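Long-range contact in TRAS1 ORF2p (Bombyx mori, PDB 1WDU), which carries in this N-terminal domain the endonuclease of a telomere-specific non-LTR retrotransposon, which probably nicks target DNA for insertion: residues Gly79-Val87 against Thr118-Pro126. The protein carries 1 engineered substitution. Residues are numbered along the deposited sequence; the frame is centred on the assembly and turned at random.
Sequences GTVKAAIAV and TLVSYYFEP. With PO4 (phosphate ion), chain C.
Strands 83-87 and 118-123 run roughly antiparallel, at 147°, their axes 5.9 Å apart at the closest point and with no backbone hydrogen bond between them, so the join is made by side chains packing on each other and on the opposing backbone. I85 leans over the facing strand: CG1 lies 3.6 Å from S121 CB, and CD1, at the end of an extended arm, drops beside L119 O and reaches L119 CB at 4.3 Å. A83 CB lies 3.6 Å from S121 O. With chi1 at -179°, S121 turns OG away from its own N and brings it near A84 O, but its hydrogen bonds go to I51 O and Q52 NE2, tying the buried hydroxyl to strand 48-52. Further along, Y123 CB sits 3.6 Å from K82 O, while K82 CB approaches the ring obliquely near CD1. The K82 chain, extended beyond CG, crosses that of E125 at about a right angle and ends in a salt bridge, with NZ coming 2.5 Å from OE2 from above the carboxylate plane, 40° out of it. N104 ND2 also binds OE2. Shortening K82 to an alanine would probably leave the E125 carboxylate without its cationic mate and freer to turn. Y123 OH donates to phosphate O3 (2.7 Å), in the ring plane at its edge. The ion probably came from the crystallisation liquor, but its bond to H234, of the family's Ser-Asp-His motif, is consistent with the active-site end of the DNase I-like four-layered alpha/beta sandwich, whose two sheets pack face to face here.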
ATOM      1  N   GLY A  79      20.105   2.465   7.314  1.00 59.67           N
ATOM      2  CA  GLY A  79      19.321   1.248   7.191  1.00 58.09           C
ATOM      3  C   GLY A  79      17.822   1.458   7.063  1.00 56.86           C
ATOM      4  O   GLY A  79      17.070   0.489   6.964  1.00 56.08           O
ATOM      5  N   THR A  80      17.392   2.720   7.050  1.00 55.44           N
ATOM      6  CA  THR A  80      15.974   3.068   6.950  1.00 52.47           C
ATOM      7  C   THR A  80      15.282   2.658   5.650  1.00 49.61           C
ATOM      8  O   THR A  80      15.701   3.028   4.553  1.00 49.44           O
ATOM      9  CB  THR A  80      15.758   4.593   7.171  1.00 52.16           C
ATOM     10  OG1 THR A  80      15.648   4.850   8.574  1.00 53.34           O
ATOM     11  CG2 THR A  80      14.484   5.081   6.484  1.00 53.71           C
ATOM     12  N   VAL A  81      14.209   1.891   5.805  1.00 45.04           N
ATOM     13  CA  VAL A  81      13.401   1.425   4.685  1.00 40.34           C
ATOM     14  C   VAL A  81      12.036   2.075   4.871  1.00 36.04           C
ATOM     15  O   VAL A  81      11.395   1.913   5.906  1.00 33.90           O
ATOM     16  CB  VAL A  81      13.262  -0.109   4.701  1.00 39.63           C
ATOM     17  CG1 VAL A  81      12.391  -0.567   3.552  1.00 38.62           C
ATOM     18  CG2 VAL A  81      14.654  -0.752   4.612  1.00 40.34           C
ATOM     19  N   LYS A  82      11.598   2.824   3.873  1.00 33.01           N
ATOM     20  CA  LYS A  82      10.323   3.519   3.968  1.00 33.82           C
ATOM     21  C   LYS A  82       9.128   2.701   3.496  1.00 31.19           C
ATOM     22  O   LYS A  82       8.007   2.946   3.925  1.00 30.00           O
ATOM     23  CB  LYS A  82      10.412   4.838   3.195  1.00 37.17           C
ATOM     24  CG  LYS A  82      11.615   5.661   3.626  1.00 39.40           C
ATOM     25  CD  LYS A  82      11.709   6.981   2.899  1.00 42.93           C
ATOM     26  CE  LYS A  82      12.997   7.706   3.275  1.00 42.69           C
ATOM     27  NZ  LYS A  82      13.151   8.946   2.473  1.00 48.75           N
ATOM     28  N   ALA A  83       9.367   1.724   2.629  1.00 29.62           N
ATOM     29  CA  ALA A  83       8.290   0.890   2.116  1.00 28.40           C
ATOM     30  C   ALA A  83       8.727  -0.550   1.862  1.00 29.14           C
ATOM     31  O   ALA A  83       9.886  -0.830   1.554  1.00 29.32           O
ATOM     32  CB  ALA A  83       7.733   1.490   0.851  1.00 25.70           C
ATOM     33  N   ALA A  84       7.784  -1.469   2.011  1.00 28.89           N
ATOM     34  CA  ALA A  84       8.080  -2.868   1.794  1.00 27.34           C
ATOM     35  C   ALA A  84       6.817  -3.655   1.513  1.00 27.15           C
ATOM     36  O   ALA A  84       5.703  -3.217   1.804  1.00 25.23           O
ATOM     37  CB  ALA A  84       8.791  -3.445   3.001  1.00 27.38           C
ATOM     38  N   ILE A  85       7.006  -4.827   0.929  1.00 27.37           N
ATOM     39  CA  ILE A  85       5.892  -5.696   0.633  1.00 27.79           C
ATOM     40  C   ILE A  85       6.192  -7.074   1.223  1.00 29.48           C
ATOM     41  O   ILE A  85       7.197  -7.705   0.887  1.00 31.01           O
ATOM     42  CB  ILE A  85       5.654  -5.787  -0.886  1.00 23.54           C
ATOM     43  CG1 ILE A  85       5.213  -4.413  -1.413  1.00 24.39           C
ATOM     44  CG2 ILE A  85       4.613  -6.851  -1.185  1.00 25.71           C
ATOM     45  CD1 ILE A  85       4.990  -4.338  -2.924  1.00 16.47           C
ATOM     46  N   ALA A  86       5.328  -7.525   2.124  1.00 30.40           N
ATOM     47  CA  ALA A  86       5.497  -8.833   2.753  1.00 29.46           C
ATOM     48  C   ALA A  86       4.553  -9.852   2.127  1.00 29.54           C
ATOM     49  O   ALA A  86       3.351  -9.612   1.991  1.00 31.16           O
ATOM     50  CB  ALA A  86       5.227  -8.734   4.251  1.00 28.35           C
ATOM     51  N   VAL A  87       5.104 -10.989   1.735  1.00 30.41           N
ATOM     52  CA  VAL A  87       4.304 -12.047   1.150  1.00 32.16           C
ATOM     53  C   VAL A  87       4.289 -13.204   2.143  1.00 33.88           C
ATOM     54  O   VAL A  87       5.313 -13.847   2.373  1.00 36.46           O
ATOM     55  CB  VAL A  87       4.893 -12.519  -0.197  1.00 31.55           C
ATOM     56  CG1 VAL A  87       4.012 -13.606  -0.791  1.00 30.63           C
ATOM     57  CG2 VAL A  87       4.998 -11.330  -1.167  1.00 27.45           C
ATOM     58  N   THR A 118       0.628  -6.612 -10.531  1.00 34.88           N
ATOM     59  CA  THR A 118       1.773  -5.816 -10.119  1.00 32.39           C
ATOM     60  C   THR A 118       1.321  -5.037  -8.879  1.00 31.25           C
ATOM     61  O   THR A 118       0.350  -4.276  -8.927  1.00 30.70           O
ATOM     62  CB  THR A 118       2.192  -4.829 -11.227  1.00 34.73           C
ATOM     63  OG1 THR A 118       2.478  -5.557 -12.427  1.00 38.57           O
ATOM     64  CG2 THR A 118       3.439  -4.043 -10.813  1.00 35.27           C
ATOM     65  N   LEU A 119       2.015  -5.247  -7.767  1.00 28.47           N
ATOM     66  CA  LEU A 119       1.677  -4.591  -6.505  1.00 28.07           C
ATOM     67  C   LEU A 119       2.690  -3.529  -6.137  1.00 26.17           C
ATOM     68  O   LEU A 119       3.874  -3.662  -6.413  1.00 25.89           O
ATOM     69  CB  LEU A 119       1.647  -5.603  -5.359  1.00 27.12           C
ATOM     70  CG  LEU A 119       0.610  -6.714  -5.352  1.00 27.64           C
ATOM     71  CD1 LEU A 119       1.002  -7.739  -4.299  1.00 24.72           C
ATOM     72  CD2 LEU A 119      -0.770  -6.124  -5.072  1.00 26.85           C
ATOM     73  N   VAL A 120       2.233  -2.467  -5.500  1.00 25.52           N
ATOM     74  CA  VAL A 120       3.184  -1.460  -5.094  1.00 27.82           C
ATOM     75  C   VAL A 120       2.848  -0.875  -3.737  1.00 25.63           C
ATOM     76  O   VAL A 120       1.690  -0.596  -3.435  1.00 28.18           O
ATOM     77  CB  VAL A 120       3.329  -0.347  -6.182  1.00 26.58           C
ATOM     78  CG1 VAL A 120       2.064  -0.230  -6.962  1.00 29.00           C
ATOM     79  CG2 VAL A 120       3.717   0.985  -5.540  1.00 23.74           C
ATOM     80  N   SER A 121       3.876  -0.754  -2.904  1.00 24.33           N
ATOM     81  CA  SER A 121       3.731  -0.172  -1.582  1.00 25.69           C
ATOM     82  C   SER A 121       4.557   1.103  -1.655  1.00 26.21           C
ATOM     83  O   SER A 121       5.706   1.081  -2.092  1.00 26.67           O
ATOM     84  CB  SER A 121       4.278  -1.106  -0.494  1.00 25.70           C
ATOM     85  OG  SER A 121       4.100  -0.536   0.798  1.00 21.33           O
ATOM     86  N   TYR A 122       3.965   2.213  -1.228  1.00 26.90           N
ATOM     87  CA  TYR A 122       4.639   3.499  -1.294  1.00 26.25           C
ATOM     88  C   TYR A 122       4.496   4.331  -0.024  1.00 27.42           C
ATOM     89  O   TYR A 122       3.600   4.114   0.793  1.00 26.02           O
ATOM     90  CB  TYR A 122       4.079   4.309  -2.459  1.00 22.11           C
ATOM     91  CG  TYR A 122       2.639   4.747  -2.253  1.00 23.46           C
ATOM     92  CD1 TYR A 122       1.571   4.000  -2.760  1.00 20.82           C
ATOM     93  CD2 TYR A 122       2.344   5.920  -1.548  1.00 24.26           C
ATOM     94  CE1 TYR A 122       0.250   4.414  -2.580  1.00 18.30           C
ATOM     95  CE2 TYR A 122       1.027   6.339  -1.354  1.00 23.76           C
ATOM     96  CZ  TYR A 122      -0.014   5.585  -1.874  1.00 21.77           C
ATOM     97  OH  TYR A 122      -1.306   6.021  -1.678  1.00 19.69           O
ATOM     98  N   TYR A 123       5.392   5.302   0.105  1.00 28.57           N
ATOM     99  CA  TYR A 123       5.408   6.229   1.225  1.00 28.43           C
ATOM    100  C   TYR A 123       6.002   7.571   0.754  1.00 28.15           C
ATOM    101  O   TYR A 123       7.134   7.632   0.275  1.00 26.43           O
ATOM    102  CB  TYR A 123       6.226   5.663   2.384  1.00 26.24           C
ATOM    103  CG  TYR A 123       6.365   6.641   3.528  1.00 29.13           C
ATOM    104  CD1 TYR A 123       7.509   7.428   3.664  1.00 30.27           C
ATOM    105  CD2 TYR A 123       5.328   6.827   4.439  1.00 28.03           C
ATOM    106  CE1 TYR A 123       7.614   8.373   4.672  1.00 30.96           C
ATOM    107  CE2 TYR A 123       5.419   7.767   5.446  1.00 28.00           C
ATOM    108  CZ  TYR A 123       6.565   8.538   5.559  1.00 31.02           C
ATOM    109  OH  TYR A 123       6.656   9.475   6.556  1.00 32.48           O
ATOM    110  N   PHE A 124       5.216   8.634   0.889  1.00 27.06           N
ATOM    111  CA  PHE A 124       5.633   9.971   0.487  1.00 26.44           C
ATOM    112  C   PHE A 124       5.839  10.824   1.750  1.00 28.35           C
ATOM    113  O   PHE A 124       4.898  11.015   2.531  1.00 27.31           O
ATOM    114  CB  PHE A 124       4.546  10.606  -0.395  1.00 23.55           C
ATOM    115  CG  PHE A 124       4.175   9.784  -1.620  1.00 23.04           C
ATOM    116  CD1 PHE A 124       2.941   9.962  -2.235  1.00 17.58           C
ATOM    117  CD2 PHE A 124       5.064   8.837  -2.154  1.00 21.98           C
ATOM    118  CE1 PHE A 124       2.587   9.222  -3.357  1.00 18.42           C
ATOM    119  CE2 PHE A 124       4.724   8.087  -3.276  1.00 19.77           C
ATOM    120  CZ  PHE A 124       3.474   8.281  -3.881  1.00 22.43           C
ATOM    121  N   GLU A 125       7.059  11.328   1.951  1.00 28.00           N
ATOM    122  CA  GLU A 125       7.346  12.165   3.119  1.00 31.91           C
ATOM    123  C   GLU A 125       6.352  13.314   3.123  1.00 32.62           C
ATOM    124  O   GLU A 125       5.987  13.825   2.064  1.00 34.39           O
ATOM    125  CB  GLU A 125       8.749  12.770   3.047  1.00 34.12           C
ATOM    126  CG  GLU A 125       9.738  11.998   2.211  1.00 39.07           C
ATOM    127  CD  GLU A 125      10.217  10.769   2.910  1.00 42.42           C
ATOM    128  OE1 GLU A 125      10.009  10.675   4.145  1.00 41.86           O
ATOM    129  OE2 GLU A 125      10.812   9.906   2.224  1.00 44.39           O
ATOM    130  N   PRO A 126       5.911  13.747   4.314  1.00 34.00           N
ATOM    131  CA  PRO A 126       4.953  14.849   4.421  1.00 36.14           C
ATOM    132  C   PRO A 126       5.628  16.200   4.179  1.00 37.78           C
ATOM    133  O   PRO A 126       4.956  17.191   3.887  1.00 37.73           O
ATOM    134  CB  PRO A 126       4.456  14.721   5.855  1.00 34.71           C
ATOM    135  CG  PRO A 126       5.716  14.338   6.571  1.00 35.12           C
ATOM    136  CD  PRO A 126       6.293  13.260   5.653  1.00 35.18           C
TER
HETATM  137  P   PO4 C 249       4.362   9.475   9.052  1.00 76.15           P
HETATM  138  O1  PO4 C 249       5.229  10.687   9.546  1.00 75.93           O
HETATM  139  O2  PO4 C 249       3.150   9.207   9.917  1.00 75.78           O
HETATM  140  O3  PO4 C 249       4.093   9.577   7.542  1.00 75.48           O
HETATM  141  O4  PO4 C 249       5.295   8.258   9.203  1.00 75.70           O